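Local coordinates for protein transcriptional regulator (Pseudomonas aeruginosa, PDB 3E7Q) that probably binds operator DNA through an N-terminal helix-turn-helix as a TetR-family transcriptional repressor, pairing through its C-terminal helices, at the interface of chains A and B. Sequence-based numbering; all coordinates share one arbitrary frame. Chains: chain A/B, transcriptional regulator.

Contact 1: the interface of chains A and B. Residues chain A 89, 194-195, 198; chain B 204, 207.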
# COMPACT_ATOMS: atom_id res chain seq x y z
N ARG A 89 -14.85 9.69 -19.86
CA ARG A 89 -15.20 8.39 -19.25
C ARG A 89 -14.67 7.16 -20.01
O ARG A 89 -14.18 6.23 -19.37
CB ARG A 89 -16.71 8.26 -18.99
CG ARG A 89 -17.16 9.26 -17.94
CD ARG A 89 -18.15 8.73 -16.97
NE ARG A 89 -17.79 7.46 -16.32
CZ ARG A 89 -18.49 6.94 -15.32
NH1 ARG A 89 -19.53 7.59 -14.83
NH2 ARG A 89 -18.12 5.81 -14.77
N GLU A 194 -15.32 2.50 -11.58
CA GLU A 194 -16.44 3.09 -12.31
C GLU A 194 -17.51 3.62 -11.38
O GLU A 194 -18.09 4.69 -11.65
CB GLU A 194 -17.05 2.06 -13.23
CG GLU A 194 -16.09 1.54 -14.33
CD GLU A 194 -15.78 2.50 -15.49
OE1 GLU A 194 -16.21 3.70 -15.52
OE2 GLU A 194 -15.07 2.03 -16.41
N ALA A 195 -17.76 2.92 -10.27
CA ALA A 195 -18.68 3.42 -9.21
C ALA A 195 -18.20 4.73 -8.55
O ALA A 195 -19.01 5.62 -8.18
CB ALA A 195 -18.90 2.32 -8.12
N ASP A 198 -18.99 7.40 -11.15
CA ASP A 198 -20.46 7.63 -11.00
C ASP A 198 -20.78 8.50 -9.85
O ASP A 198 -21.65 9.37 -9.94
CB ASP A 198 -21.21 6.34 -10.71
CG ASP A 198 -21.25 5.35 -11.89
OD1 ASP A 198 -20.65 5.64 -12.96
OD2 ASP A 198 -21.89 4.29 -11.76
N ALA B 204 -24.40 6.43 -6.66
CA ALA B 204 -23.39 5.46 -6.96
C ALA B 204 -23.59 4.08 -6.32
O ALA B 204 -22.96 3.10 -6.77
CB ALA B 204 -21.99 6.03 -6.58
N ARG B 207 -24.38 1.25 -8.77
CA ARG B 207 -23.34 0.48 -9.38
C ARG B 207 -22.96 -0.75 -8.50
O ARG B 207 -22.48 -1.75 -9.00
CB ARG B 207 -22.14 1.40 -9.70
CG ARG B 207 -20.90 0.67 -10.31
CD ARG B 207 -21.09 0.30 -11.78
NE ARG B 207 -21.12 1.52 -12.54
CZ ARG B 207 -20.81 1.65 -13.83
NH1 ARG B 207 -20.41 0.61 -14.53
NH2 ARG B 207 -20.85 2.87 -14.37
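A:Asp198 and B:Arg207 meet where helix 186-204 of chain A, with helical backbone angles from A:Glu194 to A:Asp198, faces the short 3-10 turn 205-207 that follows the same helix of chain B. The guanidinium of B:Arg207 takes the carboxylate side-on. NE bonds OD2 of A:Asp198 at 3.0 Å, from the syn side but out of the carboxylate plane, while NH2 reaches OD1 at 3.1 Å and also bonds OD2. The two flat groups are turned 37° apart, so this salt bridge is a twisted fork. CG of B:Arg207 stands anti to its backbone N (chi1 177°), and bends at chi2 and chi3 carry the chain over A:Ala195, whose CB lies 3.4 Å from CG. CB of A:Glu194 sits over the centre of the guanidinium face. Beyond OD1 of A:Asp198, nearly along its C-O axis, A:Arg89 brings NH1 and NH2 end-on to that oxygen, the NH1 bond being 2.9 Å. Its NH2 also bonds OE1 of A:Glu194 at 2.9 Å. Three donor nitrogens thus converge on OD1, which probably favours a charged aspartate, and the shared carboxylate probably lets the two guanidinium groups sit close together. The cluster ties helix 88-99 to helix 186-204 within chain A and joins both to the C-terminal end of chain B.

Contact 2: the interface of chains A and B. Residues chain A 111, 114, 179; chain B 114, 117-118.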
# COMPACT_ATOMS: atom_id res chain seq x y z
N ASP A 111 6.92 -7.48 -3.73
CA ASP A 111 7.95 -7.36 -2.71
C ASP A 111 8.92 -6.24 -3.06
O ASP A 111 9.47 -5.63 -2.16
CB ASP A 111 8.69 -8.69 -2.48
CG ASP A 111 7.83 -9.70 -1.70
OD1 ASP A 111 6.76 -9.33 -1.18
OD2 ASP A 111 8.22 -10.88 -1.63
N LEU A 114 7.14 -3.01 -2.36
CA LEU A 114 7.22 -2.92 -0.93
C LEU A 114 8.60 -2.49 -0.45
O LEU A 114 8.70 -1.65 0.46
CB LEU A 114 6.87 -4.28 -0.30
CG LEU A 114 5.39 -4.67 -0.39
CD1 LEU A 114 5.26 -6.05 0.28
CD2 LEU A 114 4.40 -3.60 0.26
N LEU A 179 -2.19 -9.02 -2.10
CA LEU A 179 -2.06 -9.75 -0.81
C LEU A 179 -2.92 -11.00 -0.80
O LEU A 179 -2.51 -12.05 -0.29
CB LEU A 179 -2.34 -8.81 0.39
CG LEU A 179 -1.31 -7.66 0.42
CD1 LEU A 179 -1.66 -6.52 1.31
CD2 LEU A 179 0.06 -8.18 0.84
N LEU B 114 4.87 -2.52 5.92
CA LEU B 114 5.53 -2.87 4.70
C LEU B 114 6.26 -4.25 4.81
O LEU B 114 6.21 -5.07 3.92
CB LEU B 114 6.46 -1.75 4.28
CG LEU B 114 5.86 -0.44 3.76
CD1 LEU B 114 7.05 0.48 3.51
CD2 LEU B 114 5.10 -0.62 2.50
N TRP B 117 3.42 -7.12 5.00
CA TRP B 117 2.90 -7.34 3.69
C TRP B 117 3.85 -8.09 2.78
O TRP B 117 3.41 -8.77 1.88
CB TRP B 117 2.58 -6.00 3.11
CG TRP B 117 1.43 -5.35 3.71
CD1 TRP B 117 0.43 -5.95 4.40
CD2 TRP B 117 1.11 -3.96 3.66
NE1 TRP B 117 -0.49 -5.03 4.75
CE2 TRP B 117 -0.13 -3.81 4.28
CE3 TRP B 117 1.73 -2.84 3.10
CZ2 TRP B 117 -0.75 -2.57 4.44
CZ3 TRP B 117 1.14 -1.63 3.24
CH2 TRP B 117 -0.10 -1.49 3.89
N GLY B 118 5.16 -7.94 2.97
CA GLY B 118 6.12 -8.70 2.18
C GLY B 118 6.19 -10.15 2.64
O GLY B 118 6.43 -11.03 1.83
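A:Leu114 and B:Trp117 cross at about a right angle, the leucine lying across the base of the indole side chain with its two methyls doing different work. CD1 points at the backbone of the opposing helix and rests 3.4 Å from CA of B:Gly118, a tight contact; the glycine has no side chain to hold the helices apart there. CD2 turns to the other leucine, meeting CD2 of B:Leu114 at 3.8 Å, and also approaches CE3 on the six-membered ring of B:Trp117. The side chains of the two leucines cross at a slant. A:Leu179, at the end of helix 159-179, comes over one face of the indole. Its CD1 lies over the five-membered ring of B:Trp117, hence toward one end of the indole, 3.9 Å from the centroid of that ring in a CH-pi contact, while CD2 packs 3.6 Å from the backbone O of the same tryptophan. At the margin, OD1 of A:Asp111 stands 3.5 Å from CA of B:Gly118. Helices 110-119 of chain A and 110-120 of chain B thus pack closely, and the patch probably helps fix the relative placement of the two subunits in a TetR-type dimer.

Contact 3: the interface of chains A and B. Residues chain A 161, 207-208; chain B 184, 188, 191-192.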
# COMPACT_ATOMS: atom_id res chain seq x y z
N LEU A 161 -7.28 17.16 -5.84
CA LEU A 161 -7.68 16.39 -4.68
C LEU A 161 -8.52 15.15 -5.10
O LEU A 161 -8.42 14.06 -4.48
CB LEU A 161 -8.35 17.31 -3.65
CG LEU A 161 -8.59 16.58 -2.34
CD1 LEU A 161 -7.22 16.26 -1.57
CD2 LEU A 161 -9.64 17.28 -1.49
N ARG A 207 -18.25 18.18 -3.25
CA ARG A 207 -17.26 18.03 -2.18
C ARG A 207 -15.81 18.35 -2.56
O ARG A 207 -14.98 18.56 -1.70
CB ARG A 207 -17.30 16.60 -1.69
CG ARG A 207 -18.22 16.37 -0.54
CD ARG A 207 -17.48 16.36 0.84
NE ARG A 207 -18.39 15.70 1.78
CZ ARG A 207 -18.78 16.15 2.96
NH1 ARG A 207 -18.27 17.25 3.47
NH2 ARG A 207 -19.64 15.44 3.67
N PHE A 208 -15.51 18.30 -3.85
CA PHE A 208 -14.18 18.62 -4.35
C PHE A 208 -14.17 20.06 -4.84
O PHE A 208 -13.90 20.34 -6.00
CB PHE A 208 -13.77 17.63 -5.46
CG PHE A 208 -13.54 16.22 -4.95
CD1 PHE A 208 -12.34 15.88 -4.35
CD2 PHE A 208 -14.53 15.25 -5.07
CE1 PHE A 208 -12.14 14.59 -3.88
CE2 PHE A 208 -14.32 13.96 -4.62
CZ PHE A 208 -13.13 13.63 -4.03
N PHE B 184 -1.33 15.67 1.11
CA PHE B 184 -2.63 16.14 1.50
C PHE B 184 -2.67 16.04 3.01
O PHE B 184 -1.97 15.20 3.58
CB PHE B 184 -3.72 15.30 0.84
CG PHE B 184 -3.73 13.88 1.28
CD1 PHE B 184 -4.43 13.51 2.41
CD2 PHE B 184 -3.07 12.90 0.52
CE1 PHE B 184 -4.42 12.17 2.84
CE2 PHE B 184 -3.07 11.58 0.92
CZ PHE B 184 -3.73 11.21 2.10
N GLN B 188 -8.09 16.76 4.82
CA GLN B 188 -8.39 16.37 3.47
C GLN B 188 -8.68 14.88 3.28
O GLN B 188 -9.50 14.55 2.48
CB GLN B 188 -7.26 16.82 2.55
CG GLN B 188 -7.35 18.33 2.29
CD GLN B 188 -6.23 18.82 1.39
OE1 GLN B 188 -5.11 18.31 1.46
NE2 GLN B 188 -6.51 19.79 0.54
N GLN B 191 -12.13 14.45 4.39
CA GLN B 191 -12.92 15.06 3.32
C GLN B 191 -13.08 14.14 2.12
O GLN B 191 -14.17 14.02 1.57
CB GLN B 191 -12.28 16.40 2.89
CG GLN B 191 -12.95 17.09 1.70
CD GLN B 191 -12.20 18.31 1.17
OE1 GLN B 191 -11.17 18.71 1.69
NE2 GLN B 191 -12.73 18.90 0.12
N ILE B 192 -11.99 13.51 1.68
CA ILE B 192 -12.05 12.53 0.57
C ILE B 192 -12.99 11.36 0.90
O ILE B 192 -13.78 10.87 0.06
CB ILE B 192 -10.62 12.06 0.21
CG1 ILE B 192 -9.85 13.20 -0.51
CG2 ILE B 192 -10.64 10.77 -0.62
CD1 ILE B 192 -8.31 12.89 -0.73
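A:Leu161 and B:Ile192 form the apolar centre, their CD1 methyls 3.6 Å apart where the start of helix 159-179 of chain A lies against helix 186-204 of chain B. A chi1 of -171° points CG of the leucine at chain B, and the fork at CG gives the two methyls different neighbours. CD1 faces B:Ile192 and, on its other flank, the amide carbon CD of B:Gln188 at 4.0 Å; CD2 lies against the amide of B:Gln191, 3.8 Å from its CD. The leucine is therefore held between the isoleucine and the side chains of two glutamines one helical turn apart. The ring of A:Phe208 borders this centre more loosely, with CE1 4.3 Å from CG1 of B:Ile192. Toward the rim, the extended chain of B:Gln191 runs past the leucine and carries its amide to the C-terminal 3-10 turn 205-207 of chain A. One end of that amide serves the polar rim while its flat body packs on a methyl, so the same side chain closes the apolar patch and links the subunits. At the outer edge, NE2 of B:Gln191 donates to the backbone O of A:Arg207 at 2.9 Å, in the plane of its own amide and nearly in line with the carbonyl bond (172°).

Contact 4: the interface of chains A and B. Residues chain A 173, 183-184, 188, 191-192; chain B 161, 164, 208.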
# COMPACT_ATOMS: atom_id res chain seq x y z
N LEU A 173 -6.69 -0.94 -3.99
CA LEU A 173 -7.20 -2.11 -4.68
C LEU A 173 -6.07 -2.95 -5.26
O LEU A 173 -6.11 -4.15 -5.19
CB LEU A 173 -8.16 -1.69 -5.80
CG LEU A 173 -9.54 -1.17 -5.44
CD1 LEU A 173 -10.24 -0.57 -6.69
CD2 LEU A 173 -10.42 -2.22 -4.67
N THR A 183 -9.95 -12.06 -3.08
CA THR A 183 -10.84 -11.12 -2.37
C THR A 183 -11.86 -10.43 -3.34
O THR A 183 -13.06 -10.24 -3.02
CB THR A 183 -9.95 -10.08 -1.64
OG1 THR A 183 -9.25 -10.74 -0.56
CG2 THR A 183 -10.80 -9.02 -1.03
N PHE A 184 -11.35 -10.00 -4.50
CA PHE A 184 -12.18 -9.53 -5.60
C PHE A 184 -11.46 -9.81 -6.94
O PHE A 184 -10.22 -9.97 -7.00
CB PHE A 184 -12.54 -8.05 -5.44
CG PHE A 184 -11.35 -7.13 -5.50
CD1 PHE A 184 -10.96 -6.54 -6.67
CD2 PHE A 184 -10.59 -6.91 -4.37
CE1 PHE A 184 -9.83 -5.72 -6.71
CE2 PHE A 184 -9.47 -6.09 -4.42
CZ PHE A 184 -9.13 -5.49 -5.61
N GLN A 188 -14.32 -6.74 -10.80
CA GLN A 188 -14.88 -6.02 -9.63
C GLN A 188 -14.07 -4.80 -9.34
O GLN A 188 -14.59 -3.83 -8.87
CB GLN A 188 -14.95 -6.93 -8.37
CG GLN A 188 -16.02 -7.96 -8.56
CD GLN A 188 -16.18 -8.94 -7.38
OE1 GLN A 188 -15.22 -9.45 -6.84
NE2 GLN A 188 -17.41 -9.21 -7.02
N GLN A 191 -15.21 -2.28 -11.79
CA GLN A 191 -16.56 -1.91 -11.36
C GLN A 191 -16.53 -0.92 -10.18
O GLN A 191 -17.21 0.08 -10.20
CB GLN A 191 -17.34 -3.19 -10.98
CG GLN A 191 -18.81 -2.94 -10.62
CD GLN A 191 -19.48 -4.10 -9.87
OE1 GLN A 191 -18.98 -5.26 -9.86
NE2 GLN A 191 -20.62 -3.80 -9.25
N ILE A 192 -15.70 -1.19 -9.17
CA ILE A 192 -15.47 -0.28 -8.07
C ILE A 192 -14.99 1.11 -8.54
O ILE A 192 -15.41 2.14 -8.01
CB ILE A 192 -14.45 -0.91 -7.02
CG1 ILE A 192 -15.11 -2.10 -6.27
CG2 ILE A 192 -13.83 0.16 -6.08
CD1 ILE A 192 -14.15 -2.97 -5.47
N LEU B 161 -18.93 -5.48 -1.50
CA LEU B 161 -18.15 -4.85 -2.51
C LEU B 161 -17.88 -3.41 -2.21
O LEU B 161 -16.73 -2.97 -2.38
CB LEU B 161 -18.76 -5.05 -3.89
CG LEU B 161 -17.83 -4.82 -5.09
CD1 LEU B 161 -16.69 -5.90 -5.17
CD2 LEU B 161 -18.68 -4.73 -6.30
N ILE B 164 -15.07 -3.28 0.33
CA ILE B 164 -13.80 -3.42 -0.31
C ILE B 164 -13.36 -2.07 -0.93
O ILE B 164 -12.19 -1.71 -0.82
CB ILE B 164 -13.79 -4.55 -1.41
CG1 ILE B 164 -13.85 -5.93 -0.74
CG2 ILE B 164 -12.56 -4.37 -2.42
CD1 ILE B 164 -14.41 -7.05 -1.62
N PHE B 208 -23.23 -0.71 -7.20
CA PHE B 208 -22.97 -1.88 -6.35
C PHE B 208 -24.11 -2.93 -6.39
O PHE B 208 -24.83 -3.17 -5.40
CB PHE B 208 -22.59 -1.45 -4.92
CG PHE B 208 -21.27 -0.71 -4.85
CD1 PHE B 208 -20.05 -1.42 -4.82
CD2 PHE B 208 -21.22 0.66 -4.90
CE1 PHE B 208 -18.81 -0.77 -4.82
CE2 PHE B 208 -19.96 1.33 -4.83
CZ PHE B 208 -18.76 0.58 -4.81
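B:Ile164 and B:Leu161, one turn apart on helix 159-179 of chain B, push their methyls into a groove of chain A. CG2 of B:Ile164 meets three side chains: CD1 of A:Ile192 lies 3.7 Å away, and CD2 of A:Phe184, on the ring, and CD2 of A:Leu173 approach it too. The isoleucines cross at about a right angle, the end of the long arm of A:Ile192 against the short branch methyl of B:Ile164. CD1 of B:Ile164 reaches in another direction, 3.7 Å from the backbone O of A:Thr183, beside that residue's methyl. B:Leu161 divides its two methyls between the glutamines. CD1 packs on A:Gln188, 3.8 Å from its CB, and also meets CD1 of A:Ile192 at 3.9 Å. CD2 lies by the amide of A:Gln191, 3.6 Å from OE1. A:Phe184 is positioned by its first torsion: CG stands between the backbone N and the carbonyl carbon (chi1 64°), an uncommon setting that turns the ring from the loop before helix 186-204 toward B:Ile164. That helix spaces the others along the groove, A:Gln188 lying about one turn before the neighbours A:Gln191 and A:Ile192. The ring of B:Phe208 borders the outer end, its CE1 4.2 Å from CG1 of A:Ile192. By fitting one subunit's helix 159-179 against the other's helix 186-204, the patch probably contributes to the apolar packing that holds the dimer together.

Helices 159-179 and 186-204 supply most of contacts 3 and 4, which show nearly the same packing with the chains exchanged; between C-alpha centres, as for all distances here, they lie about 22 Å apart across the two-fold axis. Contact 1 lies about 12 Å from contact 4 and about 18 Å from contact 3. B:Arg207 in contact 1 adjoins B:Phe208 of contact 4, and position 207 of the other chain serves contact 3. Contact 2, about 29 Å from contact 1 and 20 Å from contact 4, shares helix 159-179 with contacts 3 and 4 through A:Leu179. Together they spread the pairing over a long surface, as expected for a TetR-family dimer.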